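PDB 6E5F: lipid binding protein LpqN from Mycobacterium tuberculosis, which supports cell envelope biogenesis, may connect MmpL transporters with periplasmic proteins, and acts as a virulence factor needed for intracellular survival. Local coordinates for residues 174-187 with 199-213. Residues are numbered along the deposited sequence; the frame is centred on the assembly and turned at random.
Sequences YSKNGKLRTVAQKT and LQLNADALDDETMTL. With L6T (alpha-D-glucopyranosyl 6-O-dodecyl-alpha-D-glucopyranoside), chain B.
Arg181 and Asp204 meet in a side-on salt bridge across the strand pair: NE donates to OD1 over 2.8 Å, almost straight (175°) and into its syn lone pair, while NH2 reaches OD2 at 2.6 Å from the syn side, somewhat out of the carboxylate plane. The guanidinium and carboxylate are nearly coplanar. A bend at chi3 (66°) turns the arginine toward the carboxylate, and NH1 is engaged by Asp117 in a second salt bridge. Farther along the same face, Gln185, its CG anti to the backbone N (chi1 -177°), runs beside Asn202 and gives NE2 to Asn202 OD1 at 2.9 Å and to Glu144. Gln200 NE2 in turn donates to Thr187 OG1 (2.9 Å), and a water that accepts from Gln200 NE2 lies within hydrogen-bonding distance of Gln185 OE1.

These pairs ride on the antiparallel hairpin of strands 179-192 and 195-206, part of the large antiparallel sheet in a protein of the Mog1p/PsbP clan. Paired backbone bonds at Thr182-Ala205, Ala184-Ala203 and Lys186-Leu201 fix the register; the side chains of these hydrogen-bonded pairs lie on the other face, part of the glycolipid pocket wall. There the methyls of Ala184 and Ala203 lie against the dodecyl chain, Ala184 CB 3.5 Å from its CBD, with Thr182 CG2 nearby. Leu213 CD1 packs on Thr182 CG2, and a water bridges Thr182 OG1 and Asp207 OD1, linking strand to helix 210-223; Thr182 OG1 to Thr210 OG1 is unusually short (2.5 Å). Asp207 O holds Thr210 through both its N and OG1, and Asp207 N bonds back to Leu180 O.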
ATOM      1  N   TYR A 174      -1.639 -14.529   6.293  1.00 24.96           N
ATOM      2  CA  TYR A 174      -2.209 -14.445   7.629  1.00 31.55           C
ATOM      3  C   TYR A 174      -3.549 -15.161   7.603  1.00 28.54           C
ATOM      4  O   TYR A 174      -4.102 -15.447   6.538  1.00 27.37           O
ATOM      5  CB  TYR A 174      -2.326 -12.995   8.131  1.00 34.39           C
ATOM      6  CG  TYR A 174      -3.553 -12.230   7.679  1.00 33.06           C
ATOM      7  CD1 TYR A 174      -3.782 -11.972   6.338  1.00 36.84           C
ATOM      8  CD2 TYR A 174      -4.467 -11.736   8.604  1.00 40.63           C
ATOM      9  CE1 TYR A 174      -4.903 -11.266   5.927  1.00 46.45           C
ATOM     10  CE2 TYR A 174      -5.582 -11.021   8.199  1.00 39.05           C
ATOM     11  CZ  TYR A 174      -5.793 -10.790   6.858  1.00 38.61           C
ATOM     12  OH  TYR A 174      -6.899 -10.084   6.438  1.00 48.12           O
ATOM     13  N   SER A 175      -4.049 -15.488   8.791  1.00 37.94           N
ATOM     14  CA  SER A 175      -5.298 -16.220   8.940  1.00 33.48           C
ATOM     15  C   SER A 175      -6.394 -15.272   9.399  1.00 36.84           C
ATOM     16  O   SER A 175      -6.216 -14.533  10.373  1.00 44.18           O
ATOM     17  CB  SER A 175      -5.142 -17.352   9.956  1.00 43.91           C
ATOM     18  OG  SER A 175      -4.286 -18.363   9.454  1.00 58.46           O
ATOM     19  N   LYS A 176      -7.523 -15.294   8.694  1.00 33.33           N
ATOM     20  CA  LYS A 176      -8.685 -14.491   9.053  1.00 40.43           C
ATOM     21  C   LYS A 176      -9.921 -15.364   8.913  1.00 40.66           C
ATOM     22  O   LYS A 176     -10.178 -15.910   7.836  1.00 36.33           O
ATOM     23  CB  LYS A 176      -8.798 -13.255   8.158  1.00 39.02           C
ATOM     24  CG  LYS A 176     -10.119 -12.510   8.300  1.00 40.13           C
ATOM     25  CD  LYS A 176      -9.980 -11.038   7.945  1.00 47.54           C
ATOM     26  CE  LYS A 176     -11.329 -10.336   7.988  1.00 60.63           C
ATOM     27  NZ  LYS A 176     -11.186  -8.857   8.056  1.00 74.79           N
ATOM     28  N   ASN A 177     -10.679 -15.498  10.000  1.00 45.43           N
ATOM     29  CA  ASN A 177     -11.885 -16.322  10.009  1.00 41.62           C
ATOM     30  C   ASN A 177     -11.578 -17.764   9.616  1.00 39.06           C
ATOM     31  O   ASN A 177     -12.387 -18.427   8.964  1.00 39.65           O
ATOM     32  CB  ASN A 177     -12.974 -15.728   9.110  1.00 41.28           C
ATOM     33  CG  ASN A 177     -13.348 -14.312   9.509  1.00 53.07           C
ATOM     34  OD1 ASN A 177     -13.402 -13.985  10.694  1.00 55.32           O
ATOM     35  ND2 ASN A 177     -13.598 -13.463   8.519  1.00 51.15           N
ATOM     36  N   GLY A 178     -10.402 -18.253  10.006  1.00 37.66           N
ATOM     37  CA  GLY A 178     -10.014 -19.615   9.703  1.00 42.51           C
ATOM     38  C   GLY A 178      -9.582 -19.848   8.276  1.00 35.02           C
ATOM     39  O   GLY A 178      -9.531 -21.003   7.838  1.00 35.28           O
ATOM     40  N   LYS A 179      -9.256 -18.792   7.537  1.00 33.30           N
ATOM     41  CA  LYS A 179      -8.903 -18.900   6.129  1.00 31.48           C
ATOM     42  C   LYS A 179      -7.574 -18.206   5.905  1.00 29.93           C
ATOM     43  O   LYS A 179      -7.368 -17.086   6.377  1.00 28.99           O
ATOM     44  CB  LYS A 179      -9.971 -18.256   5.250  1.00 31.72           C
ATOM     45  CG  LYS A 179     -11.366 -18.778   5.533  1.00 36.47           C
ATOM     46  CD  LYS A 179     -12.413 -18.018   4.748  1.00 42.71           C
ATOM     47  CE  LYS A 179     -13.814 -18.414   5.184  1.00 57.27           C
ATOM     48  NZ  LYS A 179     -14.622 -18.934   4.052  1.00 74.11           N
ATOM     49  N   LEU A 180      -6.677 -18.870   5.186  1.00 28.66           N
ATOM     50  CA  LEU A 180      -5.380 -18.286   4.882  1.00 27.08           C
ATOM     51  C   LEU A 180      -5.544 -17.249   3.780  1.00 25.53           C
ATOM     52  O   LEU A 180      -6.195 -17.507   2.764  1.00 25.79           O
ATOM     53  CB  LEU A 180      -4.405 -19.374   4.443  1.00 27.21           C
ATOM     54  CG  LEU A 180      -2.925 -18.988   4.473  1.00 27.04           C
ATOM     55  CD1 LEU A 180      -2.480 -18.648   5.891  1.00 30.02           C
ATOM     56  CD2 LEU A 180      -2.069 -20.102   3.892  1.00 28.00           C
ATOM     57  N   ARG A 181      -4.956 -16.079   3.987  1.00 24.41           N
ATOM     58  CA  ARG A 181      -5.022 -14.987   3.027  1.00 23.07           C
ATOM     59  C   ARG A 181      -3.616 -14.523   2.698  1.00 22.64           C
ATOM     60  O   ARG A 181      -2.746 -14.492   3.572  1.00 25.09           O
ATOM     61  CB  ARG A 181      -5.814 -13.795   3.589  1.00 23.59           C
ATOM     62  CG  ARG A 181      -7.194 -14.155   4.123  1.00 25.75           C
ATOM     63  CD  ARG A 181      -8.014 -12.907   4.425  1.00 27.23           C
ATOM     64  NE  ARG A 181      -8.313 -12.168   3.199  1.00 30.17           N
ATOM     65  CZ  ARG A 181      -9.368 -12.405   2.422  1.00 28.02           C
ATOM     66  NH1 ARG A 181     -10.242 -13.350   2.744  1.00 31.49           N
ATOM     67  NH2 ARG A 181      -9.546 -11.695   1.321  1.00 33.17           N
ATOM     68  N   THR A 182      -3.398 -14.163   1.439  1.00 21.58           N
ATOM     69  CA  THR A 182      -2.161 -13.514   1.023  1.00 20.11           C
ATOM     70  C   THR A 182      -2.339 -12.007   1.137  1.00 19.44           C
ATOM     71  O   THR A 182      -3.334 -11.451   0.659  1.00 21.86           O
ATOM     72  CB  THR A 182      -1.819 -13.902  -0.412  1.00 22.62           C
ATOM     73  OG1 THR A 182      -1.558 -15.315  -0.465  1.00 26.04           O
ATOM     74  CG2 THR A 182      -0.598 -13.150  -0.904  1.00 25.00           C
ATOM     75  N   VAL A 183      -1.387 -11.355   1.792  1.00 18.74           N
ATOM     76  CA  VAL A 183      -1.429  -9.916   2.004  0.76 18.63           C
ATOM     77  C   VAL A 183      -0.061  -9.345   1.670  1.00 19.15           C
ATOM     78  O   VAL A 183       0.972  -9.979   1.884  1.00 20.46           O
ATOM     79  CB  VAL A 183      -1.833  -9.573   3.454  0.76 21.92           C
ATOM     80  CG1 VAL A 183      -0.767 -10.045   4.445  0.76 22.21           C
ATOM     81  CG2 VAL A 183      -2.082  -8.088   3.593  0.76 30.25           C
ATOM     82  N   ALA A 184      -0.061  -8.127   1.145  1.00 18.35           N
ATOM     83  CA  ALA A 184       1.196  -7.463   0.877  1.00 17.98           C
ATOM     84  C   ALA A 184       0.949  -5.970   0.887  1.00 18.32           C
ATOM     85  O   ALA A 184      -0.172  -5.499   0.659  1.00 18.61           O
ATOM     86  CB  ALA A 184       1.781  -7.872  -0.468  1.00 22.21           C
ATOM     87  N   GLN A 185       2.016  -5.236   1.152  1.00 17.96           N
ATOM     88  CA  GLN A 185       1.923  -3.789   1.219  1.00 15.52           C
ATOM     89  C   GLN A 185       3.187  -3.185   0.645  1.00 16.96           C
ATOM     90  O   GLN A 185       4.294  -3.514   1.081  1.00 17.07           O
ATOM     91  CB  GLN A 185       1.732  -3.333   2.660  1.00 16.80           C
ATOM     92  CG  GLN A 185       1.551  -1.834   2.811  1.00 16.51           C
ATOM     93  CD  GLN A 185       1.406  -1.442   4.250  1.00 19.60           C
ATOM     94  OE1 GLN A 185       2.360  -1.521   5.021  1.00 21.00           O
ATOM     95  NE2 GLN A 185       0.206  -1.014   4.630  1.00 22.46           N
ATOM     96  N   LYS A 186       3.014  -2.304  -0.337  1.00 16.48           N
ATOM     97  CA  LYS A 186       4.108  -1.498  -0.857  0.59 16.46           C
ATOM     98  C   LYS A 186       3.914  -0.075  -0.358  1.00 13.99           C
ATOM     99  O   LYS A 186       2.842   0.511  -0.548  1.00 16.71           O
ATOM    100  CB  LYS A 186       4.157  -1.525  -2.386  0.59 20.57           C
ATOM    101  CG  LYS A 186       5.438  -0.910  -2.952  0.59 19.75           C
ATOM    102  CD  LYS A 186       5.658  -1.268  -4.417  0.59 26.24           C
ATOM    103  CE  LYS A 186       7.102  -1.003  -4.838  0.59 29.88           C
ATOM    104  NZ  LYS A 186       7.426  -1.550  -6.190  0.59 28.30           N
ATOM    105  N   THR A 187       4.938   0.459   0.292  1.00 14.17           N
ATOM    106  CA  THR A 187       4.928   1.826   0.796  1.00 13.29           C
ATOM    107  C   THR A 187       5.935   2.626  -0.020  1.00 13.92           C
ATOM    108  O   THR A 187       7.085   2.220  -0.157  1.00 15.65           O
ATOM    109  CB  THR A 187       5.310   1.842   2.274  1.00 14.53           C
ATOM    110  OG1 THR A 187       4.343   1.113   3.036  1.00 16.97           O
ATOM    111  CG2 THR A 187       5.380   3.274   2.801  1.00 15.95           C
ATOM    112  N   LEU A 199       2.439   6.874  -0.127  1.00 15.00           N
ATOM    113  CA  LEU A 199       1.495   6.031  -0.843  1.00 14.58           C
ATOM    114  C   LEU A 199       1.622   4.624  -0.298  1.00 16.54           C
ATOM    115  O   LEU A 199       2.735   4.109  -0.170  1.00 16.31           O
ATOM    116  CB  LEU A 199       1.822   6.022  -2.334  1.00 17.54           C
ATOM    117  CG  LEU A 199       1.031   5.052  -3.214  1.00 19.03           C
ATOM    118  CD1 LEU A 199      -0.404   5.516  -3.359  1.00 19.91           C
ATOM    119  CD2 LEU A 199       1.701   4.895  -4.574  1.00 18.38           C
ATOM    120  N   GLN A 200       0.497   4.009   0.032  1.00 15.14           N
ATOM    121  CA  GLN A 200       0.495   2.597   0.399  1.00 15.08           C
ATOM    122  C   GLN A 200      -0.439   1.855  -0.535  1.00 15.31           C
ATOM    123  O   GLN A 200      -1.563   2.303  -0.795  1.00 17.95           O
ATOM    124  CB  GLN A 200       0.124   2.399   1.873  1.00 18.01           C
ATOM    125  CG  GLN A 200       1.201   2.951   2.823  1.00 19.46           C
ATOM    126  CD  GLN A 200       1.061   2.470   4.251  1.00 24.94           C
ATOM    127  OE1 GLN A 200       0.015   2.620   4.876  1.00 25.39           O
ATOM    128  NE2 GLN A 200       2.128   1.878   4.777  1.00 21.22           N
ATOM    129  N   LEU A 201       0.053   0.745  -1.069  1.00 15.29           N
ATOM    130  CA  LEU A 201      -0.740  -0.162  -1.886  1.00 17.31           C
ATOM    131  C   LEU A 201      -0.916  -1.449  -1.088  1.00 16.66           C
ATOM    132  O   LEU A 201       0.071  -2.117  -0.758  1.00 17.18           O
ATOM    133  CB  LEU A 201      -0.057  -0.427  -3.225  1.00 19.00           C
ATOM    134  CG  LEU A 201       0.272   0.818  -4.063  1.00 19.08           C
ATOM    135  CD1 LEU A 201       1.040   0.423  -5.318  1.00 21.17           C
ATOM    136  CD2 LEU A 201      -0.983   1.592  -4.429  1.00 23.20           C
ATOM    137  N   ASN A 202      -2.155  -1.756  -0.752  1.00 17.87           N
ATOM    138  CA  ASN A 202      -2.494  -2.877   0.126  1.00 18.44           C
ATOM    139  C   ASN A 202      -3.169  -3.949  -0.717  1.00 18.76           C
ATOM    140  O   ASN A 202      -4.299  -3.757  -1.178  1.00 20.25           O
ATOM    141  CB  ASN A 202      -3.441  -2.400   1.227  1.00 21.66           C
ATOM    142  CG  ASN A 202      -2.790  -1.423   2.187  1.00 23.39           C
ATOM    143  OD1 ASN A 202      -1.588  -1.465   2.406  1.00 24.84           O
ATOM    144  ND2 ASN A 202      -3.588  -0.541   2.772  1.00 34.39           N
ATOM    145  N   ALA A 203      -2.488  -5.076  -0.904  1.00 19.74           N
ATOM    146  CA  ALA A 203      -3.030  -6.191  -1.673  1.00 20.14           C
ATOM    147  C   ALA A 203      -3.553  -7.269  -0.732  1.00 21.20           C
ATOM    148  O   ALA A 203      -2.936  -7.554   0.297  1.00 22.43           O
ATOM    149  CB  ALA A 203      -1.945  -6.782  -2.575  1.00 24.02           C
ATOM    150  N   ASP A 204      -4.697  -7.853  -1.084  1.00 20.36           N
ATOM    151  CA  ASP A 204      -5.275  -8.915  -0.272  1.00 22.76           C
ATOM    152  C   ASP A 204      -6.058  -9.867  -1.158  1.00 21.26           C
ATOM    153  O   ASP A 204      -6.805  -9.442  -2.040  1.00 24.71           O
ATOM    154  CB  ASP A 204      -6.192  -8.322   0.803  1.00 26.31           C
ATOM    155  CG  ASP A 204      -7.091  -9.362   1.445  1.00 43.17           C
ATOM    156  OD1 ASP A 204      -6.600 -10.151   2.275  1.00 36.36           O
ATOM    157  OD2 ASP A 204      -8.295  -9.392   1.114  1.00 51.96           O
ATOM    158  N   ALA A 205      -5.879 -11.163  -0.917  1.00 21.47           N
ATOM    159  CA  ALA A 205      -6.651 -12.179  -1.622  1.00 23.83           C
ATOM    160  C   ALA A 205      -6.631 -13.461  -0.807  1.00 24.12           C
ATOM    161  O   ALA A 205      -5.770 -13.662   0.052  1.00 24.16           O
ATOM    162  CB  ALA A 205      -6.089 -12.439  -3.023  1.00 24.13           C
ATOM    163  N   LEU A 206      -7.602 -14.323  -1.086  1.00 24.64           N
ATOM    164  CA  LEU A 206      -7.546 -15.674  -0.546  1.00 25.17           C
ATOM    165  C   LEU A 206      -6.298 -16.379  -1.062  1.00 25.13           C
ATOM    166  O   LEU A 206      -5.825 -16.120  -2.171  1.00 26.17           O
ATOM    167  CB  LEU A 206      -8.793 -16.453  -0.955  1.00 26.90           C
ATOM    168  CG  LEU A 206     -10.099 -15.990  -0.299  1.00 31.93           C
ATOM    169  CD1 LEU A 206     -11.301 -16.524  -1.059  1.00 37.40           C
ATOM    170  CD2 LEU A 206     -10.151 -16.427   1.160  1.00 32.04           C
ATOM    171  N   ASP A 207      -5.760 -17.279  -0.230  1.00 24.30           N
ATOM    172  CA  ASP A 207      -4.519 -17.976  -0.553  1.00 27.44           C
ATOM    173  C   ASP A 207      -4.530 -18.553  -1.964  1.00 27.49           C
ATOM    174  O   ASP A 207      -3.537 -18.451  -2.691  1.00 26.76           O
ATOM    175  CB  ASP A 207      -4.287 -19.094   0.466  1.00 26.03           C
ATOM    176  CG  ASP A 207      -3.051 -19.921   0.159  1.00 27.00           C
ATOM    177  OD1 ASP A 207      -1.936 -19.374   0.287  1.00 28.72           O
ATOM    178  OD2 ASP A 207      -3.201 -21.105  -0.211  1.00 29.41           O
ATOM    179  N   ASP A 208      -5.645 -19.156  -2.374  1.00 28.04           N
ATOM    180  CA  ASP A 208      -5.684 -19.820  -3.670  1.00 30.00           C
ATOM    181  C   ASP A 208      -5.593 -18.848  -4.839  1.00 30.32           C
ATOM    182  O   ASP A 208      -5.372 -19.294  -5.969  1.00 34.64           O
ATOM    183  CB  ASP A 208      -6.944 -20.680  -3.782  1.00 31.10           C
ATOM    184  CG  ASP A 208      -6.860 -21.695  -4.904  1.00 39.79           C
ATOM    185  OD1 ASP A 208      -5.872 -22.460  -4.944  1.00 39.01           O
ATOM    186  OD2 ASP A 208      -7.786 -21.741  -5.739  1.00 38.44           O
ATOM    187  N   GLU A 209      -5.748 -17.542  -4.606  1.00 28.95           N
ATOM    188  CA  GLU A 209      -5.637 -16.538  -5.659  1.00 26.92           C
ATOM    189  C   GLU A 209      -4.373 -15.691  -5.511  1.00 27.97           C
ATOM    190  O   GLU A 209      -4.310 -14.554  -5.980  1.00 26.65           O
ATOM    191  CB  GLU A 209      -6.902 -15.682  -5.723  1.00 29.76           C
ATOM    192  CG  GLU A 209      -8.105 -16.480  -6.225  1.00 31.38           C
ATOM    193  CD  GLU A 209      -9.434 -15.778  -6.036  1.00 35.80           C
ATOM    194  OE1 GLU A 209     -10.042 -15.371  -7.049  1.00 37.39           O
ATOM    195  OE2 GLU A 209      -9.875 -15.649  -4.875  1.00 36.19           O
ATOM    196  N   THR A 210      -3.342 -16.257  -4.882  1.00 26.75           N
ATOM    197  CA  THR A 210      -2.088 -15.544  -4.689  1.00 23.64           C
ATOM    198  C   THR A 210      -1.488 -15.091  -6.014  1.00 24.65           C
ATOM    199  O   THR A 210      -0.998 -13.961  -6.124  1.00 25.73           O
ATOM    200  CB  THR A 210      -1.098 -16.447  -3.942  1.00 27.86           C
ATOM    201  OG1 THR A 210      -1.551 -16.652  -2.598  1.00 26.54           O
ATOM    202  CG2 THR A 210       0.280 -15.819  -3.917  1.00 26.54           C
ATOM    203  N   MET A 211      -1.508 -15.958  -7.030  1.00 27.33           N
ATOM    204  CA  MET A 211      -0.868 -15.614  -8.296  1.00 31.06           C
ATOM    205  C   MET A 211      -1.562 -14.444  -8.980  1.00 30.30           C
ATOM    206  O   MET A 211      -0.911 -13.673  -9.694  1.00 29.50           O
ATOM    207  CB  MET A 211      -0.848 -16.823  -9.229  1.00 33.52           C
ATOM    208  CG  MET A 211      -0.022 -16.610 -10.496  1.00 49.48           C
ATOM    209  SD  MET A 211       1.749 -16.433 -10.179  1.00 64.13           S
ATOM    210  CE  MET A 211       2.133 -18.057  -9.535  1.00 58.24           C
ATOM    211  N   THR A 212      -2.875 -14.296  -8.783  1.00 32.00           N
ATOM    212  CA  THR A 212      -3.573 -13.146  -9.349  1.00 33.76           C
ATOM    213  C   THR A 212      -3.002 -11.842  -8.811  1.00 31.91           C
ATOM    214  O   THR A 212      -2.808 -10.881  -9.566  1.00 30.23           O
ATOM    215  CB  THR A 212      -5.068 -13.247  -9.049  1.00 34.96           C
ATOM    216  OG1 THR A 212      -5.555 -14.527  -9.463  1.00 38.81           O
ATOM    217  CG2 THR A 212      -5.841 -12.161  -9.786  1.00 37.42           C
ATOM    218  N   LEU A 213      -2.721 -11.785  -7.504  1.00 29.34           N
ATOM    219  CA  LEU A 213      -2.094 -10.599  -6.933  1.00 28.92           C
ATOM    220  C   LEU A 213      -0.714 -10.369  -7.530  1.00 28.30           C
ATOM    221  O   LEU A 213      -0.351  -9.238  -7.876  1.00 30.44           O
ATOM    222  CB  LEU A 213      -1.972 -10.740  -5.417  1.00 30.14           C
ATOM    223  CG  LEU A 213      -3.242 -10.702  -4.578  1.00 26.43           C
ATOM    224  CD1 LEU A 213      -2.885 -10.785  -3.102  1.00 25.42           C
ATOM    225  CD2 LEU A 213      -4.055  -9.445  -4.866  1.00 23.95           C
TER
HETATM  226  C1  L6T B 301       5.277 -16.979   3.680  1.00 73.17           C
HETATM  227  C2  L6T B 301       3.893 -17.562   3.912  1.00 70.16           C
HETATM  228  C3  L6T B 301       3.389 -18.191   2.633  1.00 67.75           C
HETATM  229  C4  L6T B 301       3.383 -17.137   1.543  1.00 67.15           C
HETATM  230  C5  L6T B 301       4.809 -16.622   1.365  1.00 60.62           C
HETATM  231  C6  L6T B 301       4.883 -15.603   0.190  1.00 49.77           C
HETATM  232  CAA L6T B 301       7.535 -17.502   3.418  1.00 91.35           C
HETATM  233  CAO L6T B 301       7.799 -18.419   5.605  1.00100.77           C
HETATM  234  CAP L6T B 301       8.111 -18.055   7.059  1.00102.91           C
HETATM  235  CAR L6T B 301       8.812 -19.433   5.099  1.00100.69           C
HETATM  236  CAT L6T B 301       8.476 -19.777   3.661  1.00 98.50           C
HETATM  237  CAV L6T B 301       8.525 -18.504   2.846  1.00 99.92           C
HETATM  238  CAX L6T B 301       4.067 -13.455  -0.239  1.00 38.00           C
HETATM  239  CAY L6T B 301       3.384 -13.380  -1.637  1.00 35.98           C
HETATM  240  CAZ L6T B 301       3.074 -11.888  -1.739  1.00 34.46           C
HETATM  241  CBA L6T B 301       2.817 -11.589  -3.217  1.00 42.69           C
HETATM  242  CBB L6T B 301       1.856 -10.401  -3.082  1.00 35.33           C
HETATM  243  CBC L6T B 301       2.174  -9.434  -4.186  1.00 43.82           C
HETATM  244  CBD L6T B 301       1.284  -8.164  -3.957  1.00 50.57           C
HETATM  245  CBE L6T B 301       1.995  -7.040  -4.668  1.00 53.78           C
HETATM  246  CBF L6T B 301       2.596  -5.978  -3.676  1.00 57.58           C
HETATM  247  CBG L6T B 301       1.476  -5.053  -3.158  1.00 59.39           C
HETATM  248  CBH L6T B 301       0.779  -4.347  -4.304  1.00 59.07           C
HETATM  249  CBI L6T B 301       1.729  -3.803  -5.379  1.00 60.35           C
HETATM  250  O1  L6T B 301       6.199 -18.026   3.341  1.00 80.38           O
HETATM  251  O2  L6T B 301       3.962 -18.562   4.935  1.00 66.53           O
HETATM  252  O3  L6T B 301       2.065 -18.701   2.832  1.00 65.36           O
HETATM  253  O4  L6T B 301       2.915 -17.726   0.331  1.00 71.29           O
HETATM  254  O5  L6T B 301       5.239 -16.010   2.603  1.00 67.05           O
HETATM  255  O6  L6T B 301       3.834 -14.706   0.421  1.00 41.05           O
HETATM  256  OAN L6T B 301       7.859 -17.226   4.798  1.00 95.96           O
HETATM  257  OAQ L6T B 301       9.375 -17.394   7.127  1.00107.10           O
HETATM  258  OAS L6T B 301       8.759 -20.620   5.902  1.00100.09           O
HETATM  259  OAU L6T B 301       9.428 -20.719   3.148  1.00 94.55           O
HETATM  260  OAW L6T B 301       8.185 -18.789   1.482  1.00108.70           O
HETATM  261  O   HOH W   1      -1.678 -17.127   1.632  1.00 27.28           O
HETATM  262  O   HOH W   2       2.424   0.295   7.212  1.00 24.70           O